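Local coordinates for uncharacterized protein DUF1344 (Bacteroides vulgatus ATCC 8482, PDB 3K6O), which is of unknown function but belongs to the NigD-like family, is probably exported as a lipoprotein, and joins an N-terminal OB domain to a C-terminal beta sandwich, at residues A20-Q25 with P31-D36; I91-D96 with E153-N158; F172-Y177 with F203-T208; F122-N125 with Q130-I133. One frame throughout, in Å; residues are numbered along the deposited sequence.

Contact 1. Residues A20-Q25 with P31-D36; sequences ATVEKQ and PYLVLD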
loop_
_atom_site.group_PDB
_atom_site.type_symbol
_atom_site.label_atom_id
_atom_site.label_comp_id
_atom_site.label_asym_id
_atom_site.label_seq_id
_atom_site.Cartn_x
_atom_site.Cartn_y
_atom_site.Cartn_z
ATOM N N ALA A 20 -1.733 -4.781 7.267
ATOM C CA ALA A 20 -0.740 -5.131 8.234
ATOM C C ALA A 20 0.511 -5.639 7.551
ATOM O O ALA A 20 0.498 -6.034 6.392
ATOM C CB ALA A 20 -1.298 -6.187 9.222
ATOM N N THR A 21 1.609 -5.619 8.273
ATOM C CA THR A 21 2.847 -6.166 7.776
ATOM C C THR A 21 3.240 -7.273 8.707
ATOM O O THR A 21 3.194 -7.123 9.909
ATOM C CB THR A 21 3.970 -5.097 7.718
ATOM O OG1 THR A 21 3.502 -3.924 7.028
ATOM C CG2 THR A 21 5.210 -5.645 6.959
ATOM N N VAL A 22 3.590 -8.400 8.133
ATOM C CA VAL A 22 4.075 -9.539 8.873
ATOM C C VAL A 22 5.479 -9.233 9.388
ATOM O O VAL A 22 6.310 -8.674 8.680
ATOM C CB VAL A 22 4.111 -10.793 7.960
ATOM C CG1 VAL A 22 4.679 -12.018 8.714
ATOM C CG2 VAL A 22 2.728 -11.093 7.385
ATOM N N GLU A 23 5.754 -9.600 10.628
ATOM C CA GLU A 23 7.104 -9.527 11.132
ATOM C C GLU A 23 7.389 -10.769 11.937
ATOM O O GLU A 23 6.487 -11.509 12.273
ATOM C CB GLU A 23 7.309 -8.239 11.922
ATOM C CG GLU A 23 7.083 -6.963 11.108
ATOM C CD GLU A 23 8.119 -6.735 9.977
ATOM O OE1 GLU A 23 9.120 -7.479 9.846
ATOM O OE2 GLU A 23 7.907 -5.802 9.192
ATOM N N LYS A 24 8.673 -11.009 12.174
ATOM C CA LYS A 24 9.160 -12.139 12.944
ATOM C C LYS A 24 10.365 -11.726 13.775
ATOM O O LYS A 24 11.138 -10.885 13.370
ATOM C CB LYS A 24 9.577 -13.301 12.041
ATOM C CG LYS A 24 8.466 -13.845 11.202
ATOM C CD LYS A 24 8.882 -15.061 10.388
ATOM C CE LYS A 24 8.776 -16.321 11.139
ATOM N NZ LYS A 24 9.087 -17.473 10.249
ATOM N N GLN A 25 10.504 -12.320 14.945
ATOM C CA GLN A 25 11.716 -12.192 15.730
ATOM C C GLN A 25 12.054 -13.560 16.300
ATOM O O GLN A 25 11.155 -14.359 16.552
ATOM C CB GLN A 25 11.561 -11.157 16.848
ATOM C CG GLN A 25 11.454 -9.735 16.333
ATOM C CD GLN A 25 11.296 -8.756 17.463
ATOM O OE1 GLN A 25 10.199 -8.256 17.733
ATOM N NE2 GLN A 25 12.374 -8.523 18.176
ATOM N N PRO A 31 4.983 -16.067 13.152
ATOM C CA PRO A 31 4.906 -14.716 12.647
ATOM C C PRO A 31 3.759 -13.952 13.328
ATOM O O PRO A 31 2.766 -14.551 13.782
ATOM C CB PRO A 31 4.654 -14.904 11.138
ATOM C CG PRO A 31 4.050 -16.196 11.014
ATOM C CD PRO A 31 4.468 -17.044 12.186
ATOM N N TYR A 32 3.936 -12.644 13.420
ATOM C CA TYR A 32 2.965 -11.762 14.026
ATOM C C TYR A 32 2.712 -10.641 13.071
ATOM O O TYR A 32 3.389 -10.535 12.062
ATOM C CB TYR A 32 3.405 -11.275 15.423
ATOM C CG TYR A 32 4.686 -10.455 15.486
ATOM C CD1 TYR A 32 4.665 -9.081 15.338
ATOM C CD2 TYR A 32 5.911 -11.061 15.718
ATOM C CE1 TYR A 32 5.853 -8.328 15.411
ATOM C CE2 TYR A 32 7.069 -10.329 15.802
ATOM C CZ TYR A 32 7.036 -8.963 15.646
ATOM O OH TYR A 32 8.206 -8.254 15.689
ATOM N N LEU A 33 1.699 -9.842 13.367
ATOM C CA LEU A 33 1.269 -8.791 12.472
ATOM C C LEU A 33 1.528 -7.433 13.126
ATOM O O LEU A 33 1.399 -7.300 14.350
ATOM C CB LEU A 33 -0.189 -8.948 12.157
ATOM C CG LEU A 33 -0.542 -10.280 11.528
ATOM C CD1 LEU A 33 -2.037 -10.317 11.321
ATOM C CD2 LEU A 33 0.236 -10.494 10.224
ATOM N N VAL A 34 1.926 -6.450 12.320
ATOM C CA VAL A 34 2.112 -5.087 12.808
ATOM C C VAL A 34 1.162 -4.204 12.033
ATOM O O VAL A 34 1.237 -4.151 10.817
ATOM C CB VAL A 34 3.573 -4.632 12.621
ATOM C CG1 VAL A 34 3.804 -3.166 13.113
ATOM C CG2 VAL A 34 4.531 -5.650 13.325
ATOM N N LEU A 35 0.242 -3.542 12.724
ATOM C CA LEU A 35 -0.645 -2.563 12.089
ATOM C C LEU A 35 0.175 -1.332 11.698
ATOM O O LEU A 35 1.303 -1.156 12.172
ATOM C CB LEU A 35 -1.792 -2.170 13.039
ATOM C CG LEU A 35 -2.841 -3.221 13.350
ATOM C CD1 LEU A 35 -3.902 -2.684 14.373
ATOM C CD2 LEU A 35 -3.496 -3.688 12.034
ATOM N N ASP A 36 -0.364 -0.494 10.824
ATOM C CA ASP A 36 0.409 0.646 10.329
ATOM C C ASP A 36 0.607 1.697 11.455
ATOM O O ASP A 36 1.540 2.487 11.409
ATOM C CB ASP A 36 -0.243 1.266 9.078
ATOM C CG ASP A 36 -0.019 0.427 7.823
ATOM O OD1 ASP A 36 0.835 -0.482 7.889
ATOM O OD2 ASP A 36 -0.675 0.664 6.768
HETATM O O HOH W 1 2.380 -2.151 9.183
#

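Contact 2. Residues I91-D96 with E153-N158; sequences IGLNPD and ELRYNN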
loop_
_atom_site.group_PDB
_atom_site.type_symbol
_atom_site.label_atom_id
_atom_site.label_comp_id
_atom_site.label_asym_id
_atom_site.label_seq_id
_atom_site.Cartn_x
_atom_site.Cartn_y
_atom_site.Cartn_z
ATOM N N ILE A 91 10.880 3.591 -8.079
ATOM C CA ILE A 91 11.901 3.589 -9.118
ATOM C C ILE A 91 12.151 5.003 -9.654
ATOM O O ILE A 91 11.341 5.911 -9.495
ATOM C CB ILE A 91 11.512 2.659 -10.303
ATOM C CG1 ILE A 91 10.256 3.145 -10.984
ATOM C CG2 ILE A 91 11.333 1.178 -9.850
ATOM C CD1 ILE A 91 9.967 2.396 -12.377
ATOM N N GLY A 92 13.262 5.146 -10.370
ATOM C CA GLY A 92 13.621 6.392 -11.047
ATOM C C GLY A 92 13.005 6.436 -12.425
ATOM O O GLY A 92 13.036 5.444 -13.149
ATOM N N LEU A 93 12.372 7.557 -12.757
ATOM C CA LEU A 93 11.850 7.801 -14.086
ATOM C C LEU A 93 12.827 8.732 -14.807
ATOM O O LEU A 93 13.080 9.842 -14.348
ATOM C CB LEU A 93 10.459 8.452 -13.974
ATOM C CG LEU A 93 9.910 9.080 -15.236
ATOM C CD1 LEU A 93 9.779 8.013 -16.349
ATOM C CD2 LEU A 93 8.557 9.853 -15.002
ATOM N N ASN A 94 13.374 8.290 -15.930
ATOM C CA ASN A 94 14.361 9.057 -16.673
ATOM C C ASN A 94 14.021 8.991 -18.167
ATOM O O ASN A 94 13.127 8.289 -18.534
ATOM C CB ASN A 94 15.753 8.529 -16.331
ATOM C CG ASN A 94 15.929 7.079 -16.687
ATOM O OD1 ASN A 94 15.777 6.692 -17.849
ATOM N ND2 ASN A 94 16.287 6.267 -15.719
ATOM N N PRO A 95 14.707 9.762 -19.030
ATOM C CA PRO A 95 14.351 9.738 -20.456
ATOM C C PRO A 95 14.422 8.366 -21.118
ATOM O O PRO A 95 13.666 8.101 -22.053
ATOM C CB PRO A 95 15.405 10.658 -21.079
ATOM C CG PRO A 95 15.687 11.630 -20.024
ATOM C CD PRO A 95 15.675 10.835 -18.743
ATOM N N ASP A 96 15.310 7.491 -20.662
ATOM C CA ASP A 96 15.452 6.161 -21.290
ATOM C C ASP A 96 14.319 5.170 -20.992
ATOM O O ASP A 96 13.872 4.477 -21.906
ATOM C CB ASP A 96 16.790 5.520 -20.938
ATOM C CG ASP A 96 17.937 6.370 -21.389
ATOM O OD1 ASP A 96 18.039 6.662 -22.604
ATOM O OD2 ASP A 96 18.677 6.818 -20.494
ATOM N N GLU A 153 5.338 10.352 -8.651
ATOM C CA GLU A 153 4.268 10.188 -9.625
ATOM C C GLU A 153 3.882 8.750 -9.731
ATOM O O GLU A 153 4.729 7.869 -9.704
ATOM C CB GLU A 153 4.669 10.742 -11.003
ATOM C CG GLU A 153 5.352 12.121 -10.981
ATOM C CD GLU A 153 5.628 12.677 -12.392
ATOM O OE1 GLU A 153 5.235 11.991 -13.373
ATOM O OE2 GLU A 153 6.246 13.772 -12.498
ATOM N N LEU A 154 2.589 8.507 -9.845
ATOM C CA LEU A 154 2.102 7.176 -10.116
ATOM C C LEU A 154 1.942 7.062 -11.623
ATOM O O LEU A 154 1.318 7.907 -12.236
ATOM C CB LEU A 154 0.747 6.912 -9.472
ATOM C CG LEU A 154 0.572 6.362 -8.063
ATOM C CD1 LEU A 154 -0.961 6.212 -7.883
ATOM C CD2 LEU A 154 1.318 5.050 -7.807
ATOM N N ARG A 155 2.504 6.008 -12.192
ATOM C CA ARG A 155 2.514 5.788 -13.617
ATOM C C ARG A 155 1.896 4.414 -13.893
ATOM O O ARG A 155 2.408 3.398 -13.413
ATOM C CB ARG A 155 3.962 5.864 -14.120
ATOM C CG ARG A 155 4.625 7.224 -13.915
ATOM C CD ARG A 155 3.851 8.287 -14.710
ATOM N NE ARG A 155 4.573 9.560 -14.890
ATOM C CZ ARG A 155 5.211 9.947 -15.990
ATOM N NH1 ARG A 155 5.273 9.188 -17.082
ATOM N NH2 ARG A 155 5.749 11.147 -16.017
ATOM N N TYR A 156 0.809 4.389 -14.662
ATOM C CA TYR A 156 0.147 3.139 -15.046
ATOM C C TYR A 156 0.462 2.771 -16.494
ATOM O O TYR A 156 0.480 3.628 -17.379
ATOM C CB TYR A 156 -1.379 3.263 -14.875
ATOM C CG TYR A 156 -2.188 2.035 -15.284
ATOM C CD1 TYR A 156 -2.057 0.844 -14.610
ATOM C CD2 TYR A 156 -3.081 2.078 -16.366
ATOM C CE1 TYR A 156 -2.815 -0.263 -14.947
ATOM C CE2 TYR A 156 -3.820 0.973 -16.727
ATOM C CZ TYR A 156 -3.682 -0.195 -16.000
ATOM O OH TYR A 156 -4.380 -1.309 -16.337
ATOM N N ASN A 157 0.712 1.485 -16.725
ATOM C CA ASN A 157 0.875 0.975 -18.074
ATOM C C ASN A 157 0.083 -0.325 -18.176
ATOM O O ASN A 157 0.336 -1.253 -17.420
ATOM C CB ASN A 157 2.349 0.758 -18.424
ATOM C CG ASN A 157 2.594 0.751 -19.916
ATOM O OD1 ASN A 157 1.673 0.526 -20.717
ATOM N ND2 ASN A 157 3.836 1.020 -20.315
ATOM N N ASN A 158 -0.895 -0.378 -19.084
ATOM C CA ASN A 158 -1.694 -1.603 -19.243
ATOM C C ASN A 158 -1.006 -2.644 -20.105
ATOM O O ASN A 158 -1.470 -3.790 -20.200
ATOM C CB ASN A 158 -3.106 -1.314 -19.732
ATOM C CG ASN A 158 -3.152 -0.751 -21.126
ATOM O OD1 ASN A 158 -2.188 -0.826 -21.887
ATOM N ND2 ASN A 158 -4.281 -0.163 -21.466
#

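Contact 3. Residues F172-Y177 with F203-T208; sequences FKLDDY and FSYPLT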
loop_
_atom_site.group_PDB
_atom_site.type_symbol
_atom_site.label_atom_id
_atom_site.label_comp_id
_atom_site.label_asym_id
_atom_site.label_seq_id
_atom_site.Cartn_x
_atom_site.Cartn_y
_atom_site.Cartn_z
ATOM N N PHE A 172 3.643 0.739 -1.886
ATOM C CA PHE A 172 4.955 1.186 -2.301
ATOM C C PHE A 172 5.745 1.572 -1.099
ATOM O O PHE A 172 5.301 2.384 -0.345
ATOM C CB PHE A 172 4.804 2.398 -3.200
ATOM C CG PHE A 172 4.025 2.108 -4.466
ATOM C CD1 PHE A 172 4.655 1.520 -5.543
ATOM C CD2 PHE A 172 2.674 2.417 -4.565
ATOM C CE1 PHE A 172 3.970 1.245 -6.699
ATOM C CE2 PHE A 172 1.956 2.156 -5.737
ATOM C CZ PHE A 172 2.611 1.554 -6.798
ATOM N N LYS A 173 6.927 1.005 -0.912
ATOM C CA LYS A 173 7.799 1.436 0.156
ATOM C C LYS A 173 8.287 2.855 -0.066
ATOM O O LYS A 173 8.904 3.150 -1.098
ATOM C CB LYS A 173 9.004 0.501 0.315
ATOM C CG LYS A 173 8.670 -0.787 1.051
ATOM C CD LYS A 173 9.933 -1.597 1.433
ATOM C CE LYS A 173 10.661 -0.977 2.669
ATOM N NZ LYS A 173 9.703 -0.746 3.799
ATOM N N LEU A 174 8.048 3.718 0.916
ATOM C CA LEU A 174 8.376 5.152 0.777
ATOM C C LEU A 174 9.867 5.476 0.982
ATOM O O LEU A 174 10.421 6.390 0.340
ATOM C CB LEU A 174 7.495 5.976 1.685
ATOM C CG LEU A 174 6.055 6.191 1.151
ATOM C CD1 LEU A 174 5.135 6.840 2.208
ATOM C CD2 LEU A 174 6.026 7.030 -0.142
ATOM N N ASP A 175 10.494 4.698 1.857
ATOM C CA ASP A 175 11.886 4.826 2.237
ATOM C C ASP A 175 12.185 6.281 2.546
ATOM O O ASP A 175 11.624 6.795 3.527
ATOM C CB ASP A 175 12.790 4.210 1.164
ATOM C CG ASP A 175 12.620 2.699 1.064
ATOM O OD1 ASP A 175 12.369 2.111 2.097
ATOM O OD2 ASP A 175 12.711 2.109 -0.030
ATOM N N ASP A 176 13.012 6.972 1.737
ATOM C CA ASP A 176 13.439 8.297 2.155
ATOM C C ASP A 176 12.287 9.294 1.988
ATOM O O ASP A 176 12.403 10.368 2.470
ATOM C CB ASP A 176 14.656 8.829 1.388
ATOM C CG ASP A 176 15.917 8.017 1.566
ATOM O OD1 ASP A 176 15.972 6.942 2.199
ATOM O OD2 ASP A 176 16.922 8.540 1.086
ATOM N N TYR A 177 11.215 8.933 1.278
ATOM C CA TYR A 177 10.065 9.827 1.057
ATOM C C TYR A 177 8.952 9.676 2.140
ATOM O O TYR A 177 7.890 10.280 2.024
ATOM C CB TYR A 177 9.509 9.605 -0.337
ATOM C CG TYR A 177 10.531 9.924 -1.391
ATOM C CD1 TYR A 177 10.758 11.213 -1.770
ATOM C CD2 TYR A 177 11.311 8.914 -1.970
ATOM C CE1 TYR A 177 11.731 11.536 -2.708
ATOM C CE2 TYR A 177 12.286 9.203 -2.893
ATOM C CZ TYR A 177 12.481 10.508 -3.267
ATOM O OH TYR A 177 13.424 10.787 -4.160
ATOM N N PHE A 203 -0.669 14.946 0.637
ATOM C CA PHE A 203 -0.790 14.486 2.021
ATOM C C PHE A 203 0.252 15.183 2.882
ATOM O O PHE A 203 1.449 15.032 2.642
ATOM C CB PHE A 203 -0.559 12.984 2.103
ATOM C CG PHE A 203 -1.450 12.180 1.197
ATOM C CD1 PHE A 203 -2.742 11.845 1.587
ATOM C CD2 PHE A 203 -0.999 11.773 -0.054
ATOM C CE1 PHE A 203 -3.582 11.088 0.749
ATOM C CE2 PHE A 203 -1.829 11.006 -0.899
ATOM C CZ PHE A 203 -3.114 10.670 -0.496
ATOM N N SER A 204 -0.177 15.905 3.912
ATOM C CA SER A 204 0.777 16.549 4.801
ATOM C C SER A 204 1.338 15.557 5.801
ATOM O O SER A 204 0.694 14.549 6.120
ATOM C CB SER A 204 0.123 17.719 5.545
ATOM O OG SER A 204 -0.914 17.246 6.369
ATOM N N TYR A 205 2.564 15.820 6.242
ATOM C CA TYR A 205 3.207 15.063 7.321
ATOM C C TYR A 205 3.227 16.006 8.509
ATOM O O TYR A 205 3.402 17.211 8.305
ATOM C CB TYR A 205 4.639 14.706 6.944
ATOM C CG TYR A 205 4.793 13.681 5.867
ATOM C CD1 TYR A 205 3.738 12.891 5.444
ATOM C CD2 TYR A 205 6.035 13.448 5.299
ATOM C CE1 TYR A 205 3.911 11.924 4.475
ATOM C CE2 TYR A 205 6.219 12.483 4.336
ATOM C CZ TYR A 205 5.169 11.708 3.933
ATOM O OH TYR A 205 5.387 10.706 3.016
ATOM N N PRO A 206 3.063 15.488 9.750
ATOM C CA PRO A 206 2.919 14.081 10.140
ATOM C C PRO A 206 1.532 13.511 9.834
ATOM O O PRO A 206 0.561 14.269 9.646
ATOM C CB PRO A 206 3.134 14.112 11.650
ATOM C CG PRO A 206 2.654 15.466 12.031
ATOM C CD PRO A 206 3.041 16.384 10.914
ATOM N N LEU A 207 1.458 12.191 9.780
ATOM C CA LEU A 207 0.193 11.495 9.625
ATOM C C LEU A 207 -0.448 11.296 11.010
ATOM O O LEU A 207 0.193 10.735 11.917
ATOM C CB LEU A 207 0.425 10.144 8.974
ATOM C CG LEU A 207 1.226 10.251 7.647
ATOM C CD1 LEU A 207 1.534 8.861 7.071
ATOM C CD2 LEU A 207 0.517 11.136 6.655
ATOM N N THR A 208 -1.699 11.746 11.144
ATOM C CA THR A 208 -2.486 11.581 12.370
ATOM C C THR A 208 -3.356 10.316 12.357
ATOM O O THR A 208 -3.903 9.938 13.403
ATOM C CB THR A 208 -3.453 12.737 12.532
ATOM O OG1 THR A 208 -4.364 12.722 11.428
ATOM C CG2 THR A 208 -2.724 14.079 12.547
#

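Contact 4. Residues F122-N125 with Q130-I133; sequences FMLN and QKPI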
loop_
_atom_site.group_PDB
_atom_site.type_symbol
_atom_site.label_atom_id
_atom_site.label_comp_id
_atom_site.label_asym_id
_atom_site.label_seq_id
_atom_site.Cartn_x
_atom_site.Cartn_y
_atom_site.Cartn_z
ATOM N N PHE A 122 -6.832 0.273 -6.569
ATOM C CA PHE A 122 -7.074 0.776 -7.914
ATOM C C PHE A 122 -7.612 -0.290 -8.838
ATOM O O PHE A 122 -7.654 -1.474 -8.487
ATOM C CB PHE A 122 -5.801 1.374 -8.512
ATOM C CG PHE A 122 -4.730 0.357 -8.874
ATOM C CD1 PHE A 122 -4.002 -0.304 -7.893
ATOM C CD2 PHE A 122 -4.418 0.095 -10.205
ATOM C CE1 PHE A 122 -3.016 -1.216 -8.224
ATOM C CE2 PHE A 122 -3.413 -0.824 -10.542
ATOM C CZ PHE A 122 -2.705 -1.472 -9.539
HETATM N N MSE A 123 -8.064 0.141 -10.011
HETATM C CA MSE A 123 -8.579 -0.774 -11.018
HETATM C C MSE A 123 -7.500 -0.978 -12.066
HETATM O O MSE A 123 -6.853 -0.025 -12.491
HETATM C CB MSE A 123 -9.839 -0.204 -11.676
HETATM C CG MSE A 123 -10.998 0.141 -10.724
HETATM SE SE MSE A 123 -11.601 -1.343 -9.604
HETATM C CE MSE A 123 -12.586 -2.353 -10.873
ATOM N N LEU A 124 -7.295 -2.225 -12.463
ATOM C CA LEU A 124 -6.370 -2.557 -13.537
ATOM C C LEU A 124 -7.019 -3.494 -14.538
ATOM O O LEU A 124 -7.894 -4.291 -14.205
ATOM C CB LEU A 124 -5.080 -3.191 -12.989
ATOM C CG LEU A 124 -5.181 -4.555 -12.291
ATOM C CD1 LEU A 124 -3.774 -5.144 -12.107
ATOM C CD2 LEU A 124 -5.825 -4.396 -10.952
ATOM N N ASN A 125 -6.573 -3.395 -15.783
ATOM C CA ASN A 125 -7.126 -4.225 -16.828
ATOM C C ASN A 125 -6.733 -5.676 -16.583
ATOM O O ASN A 125 -5.582 -5.959 -16.265
ATOM C CB ASN A 125 -6.649 -3.727 -18.183
ATOM C CG ASN A 125 -7.111 -2.310 -18.472
ATOM O OD1 ASN A 125 -6.441 -1.327 -18.088
ATOM N ND2 ASN A 125 -8.254 -2.182 -19.175
ATOM N N GLN A 130 -0.617 -9.729 -21.233
ATOM C CA GLN A 130 0.314 -8.970 -20.374
ATOM C C GLN A 130 -0.338 -8.452 -19.088
ATOM O O GLN A 130 -1.439 -7.920 -19.108
ATOM C CB GLN A 130 0.917 -7.800 -21.165
ATOM C CG GLN A 130 2.051 -8.217 -22.086
ATOM C CD GLN A 130 3.239 -8.727 -21.293
ATOM O OE1 GLN A 130 3.402 -9.946 -21.103
ATOM N NE2 GLN A 130 4.044 -7.798 -20.776
ATOM N N LYS A 131 0.341 -8.630 -17.966
ATOM C CA LYS A 131 -0.157 -8.149 -16.671
ATOM C C LYS A 131 0.244 -6.669 -16.452
ATOM O O LYS A 131 1.439 -6.354 -16.416
ATOM C CB LYS A 131 0.366 -9.067 -15.557
ATOM C CG LYS A 131 0.395 -8.485 -14.146
ATOM C CD LYS A 131 -0.950 -8.484 -13.406
ATOM C CE LYS A 131 -0.784 -7.763 -12.027
ATOM N NZ LYS A 131 -1.692 -8.247 -10.940
ATOM N N PRO A 132 -0.748 -5.749 -16.295
ATOM C CA PRO A 132 -0.423 -4.317 -16.162
ATOM C C PRO A 132 0.499 -3.950 -15.001
ATOM O O PRO A 132 0.531 -4.645 -13.977
ATOM C CB PRO A 132 -1.798 -3.655 -15.933
ATOM C CG PRO A 132 -2.774 -4.589 -16.453
ATOM C CD PRO A 132 -2.202 -5.963 -16.161
ATOM N N ILE A 133 1.192 -2.815 -15.174
ATOM C CA ILE A 133 2.118 -2.262 -14.169
ATOM C C ILE A 133 1.624 -0.905 -13.635
ATOM O O ILE A 133 1.185 -0.027 -14.400
ATOM C CB ILE A 133 3.574 -2.091 -14.748
ATOM C CG1 ILE A 133 3.625 -1.192 -15.997
ATOM C CG2 ILE A 133 4.156 -3.431 -15.128
ATOM C CD1 ILE A 133 5.072 -0.919 -16.505
#

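Contact 1. Residues A20-Q25 with P31-D36
Tyr32 sets its CG in the crowded position between its own backbone N and carbonyl carbon (chi1 62°), which brings the ring back over the partner strand, while Glu23 CG, anti to its carbonyl carbon (chi1 -60°), is brought against Val34, and the following bend leads the carboxylate away. The evidence for the first contact is the ring geometry. Glu23 O lies 3.5 Å above the plane of the Tyr32 ring, offset toward its rim, and Glu23 CB makes an off-centre CH-pi contact 4.2 Å from the centroid of that ring. Glu23 CG then touches Val34 CG2 at 3.6 Å. At the ring's far end, Tyr32 OH and Gln25 OE1 are 2.9 Å apart, a bond that is weak at best.

The other face of the ribbon is apolar. Val22 CG1 runs alongside Pro31, 3.8 Å from Pro31 CB, and Val22 CG2 meets Leu33 CD2 at the same distance. Beyond them, Ala20 and Leu33 pack on Ile59 and Tyr63 of strand 58-66.

Thr21-Val34 and Glu23-Tyr32 are hydrogen-bonded antiparallel pairs, each with two backbone bonds; they flank the non-hydrogen-bonded pair Val22-Leu33. One water accepts from Thr21 OG1 and donates to Val34 O and Asp36 OD1, with the water oxygen 2.6 Å from Asp36 OD1. Asp36 OD2 forms a salt bridge with Arg58.

The strand directions differ by 138°, a strong twist. Antiparallel register, alternating faces and a short connection define a beta hairpin, here in the N-terminal OB domain, where strand 16-23 also pairs with 58-66 and strand 32-34 with 40-43.

Contact 2. Residues I91-D96 with E153-N158
Leu93 meets Arg155 by apolar packing over a flat cation: Leu93 CD2 sits 3.2 Å above one face of the Arg155 guanidinium, offset toward its rim, and comes to 3.3 Å from Arg155 NH2. The two side chains cross at about a right angle. The methyl meets the face, whereas the N-H groups of NE and NH2 are directed in the plane, toward Glu153. The bend of Arg155 at chi2 (-62°) folds the chain back to this position.

The polar interactions lie within 153-158. Arg155 grips Glu153 side-on, with NE 2.9 Å and NH2 2.8 Å from the single acceptor Glu153 OE1; that oxygen is practically in the guanidinium plane. Arg155 NH1 bonds Gly102 O, and Glu153 OE2 accepts from Asn139 ND2, which together fix the rotation of both groups. A methionine in place of Arg155 would probably leave Glu153 OE1 without its charged mate and Gly102 O without this donor.

The nearest CA atoms, Leu93 and Glu153, are 9.1 Å apart, as expected for strands separated by another: 133-139 runs between 75-93 and 149-157, with Val137 beside Leu93, while Met98 and Ile101 of helix 98-101 pack on Leu93.

Contact 3. Residues F172-Y177 with F203-T208
Tyr177 and Tyr205 hold the closest CA atoms of the two segments at 10.7 Å, so the backbones never meet and the gap is spanned by a side chain. Within 172-177 the chain turns after strand 165-173: Tyr177 N donates to Leu174 O at 2.8 Å, and residues 176-177 form a short 3-10 segment that presents the carbonyl of Tyr177.

Tyr205, just past the end of strand 199-204, reaches across to that carbonyl. Its OH donates to Tyr177 O at 2.7 Å, arriving in the carbonyl plane with a C=O...donor angle of 147°. Seen from the ring, the acceptor lies at the edge and in plane, with Tyr205 CE2 3.6 Å from Tyr177 O. Chi2 of Tyr205 (-14°) nearly eclipses CD1 with CA, so the ring plane lies close to the CA-CB bond. Leu174 approaches from the opposite direction, and its CD1 stops 4.0 Å from Tyr205 OH, an apolar neighbour beside the polar pair. The ring of Tyr177 itself turns elsewhere, onto Ala150 and Leu152 of strand 149-157, while Tyr205 is flanked by Pro179 and Leu184.

A phenylalanine in place of Tyr205 would probably leave Tyr177 O without this donor and the ring freer to turn.

With 85 Å² buried in all, packing contributes little; one short, in-plane bond from a side chain to a main-chain oxygen gives the contact its direction, tying the turn after 165-173 to the end of 199-204.

Contact 4. Residues F122-N125 with Q130-I133
Asn125 and Pro132 make the tight part of this contact: Pro132 CG lies 3.1 Å from Asn125 O, and Pro132 CD follows at 3.4 Å from the same oxygen. The pyrrolidine ring thus turns its CG-CD side to the carbonyl at the end of strand 117-125. Two longer approaches reach the same Pro132 CG, from Asn125 CB at 4.3 Å and from Leu124 CB at 4.4 Å. Beside the proline lies Tyr156, which touches both Pro132 and Leu124 and whose OH bonds Asn125 OD1. Asn125 ND2 bonds Gly163 O, so both ends of the amide are held and its rotation is fixed.

The loose part is the exposed Lys131. Its chain leaves with CG anti to the backbone N (chi1 159°), bends at chi2 (80°) and then extends across the end of Leu124, where Lys131 NZ is 3.9 Å and Lys131 CE 4.0 Å from Leu124 CD1. Leu124 CD1 offers the ammonium only van der Waals contact. Here the two side chains cross obliquely, and little surface is shared.

No hydrogen bond or salt bridge joins the segments, which bury 168 Å² between them. Proline has no N-H to offer, so Pro132 cannot pair with Asn125 O as a strand neighbour would. The contact therefore rests on shape, a ring against a carbonyl and a leucine, while the polar ends of Asn125 are satisfied by Tyr156 and Gly163, outside the contact.

From the N terminus, contact 1 closes first, a short hairpin in the OB domain; its centre is about 30 Å from that of contact 2, on opposite sides of the chain's centre. Contact 2 then closes a long loop between 91-96 and 153-158, and within that loop contact 4 closes the short turn from 122-125 to 130-133. Contact 3 follows in series, joining 172-177 to 203-208. Contacts 2, 3 and 4 all belong to the beta sandwich. Contacts 2 and 4 meet where Asn157 N lies 2.8 Å from Ile133 O, probably a hydrogen bond; contacts 2 and 3 meet through Leu154 and Phe172. The long strand 75-93 links the two domains.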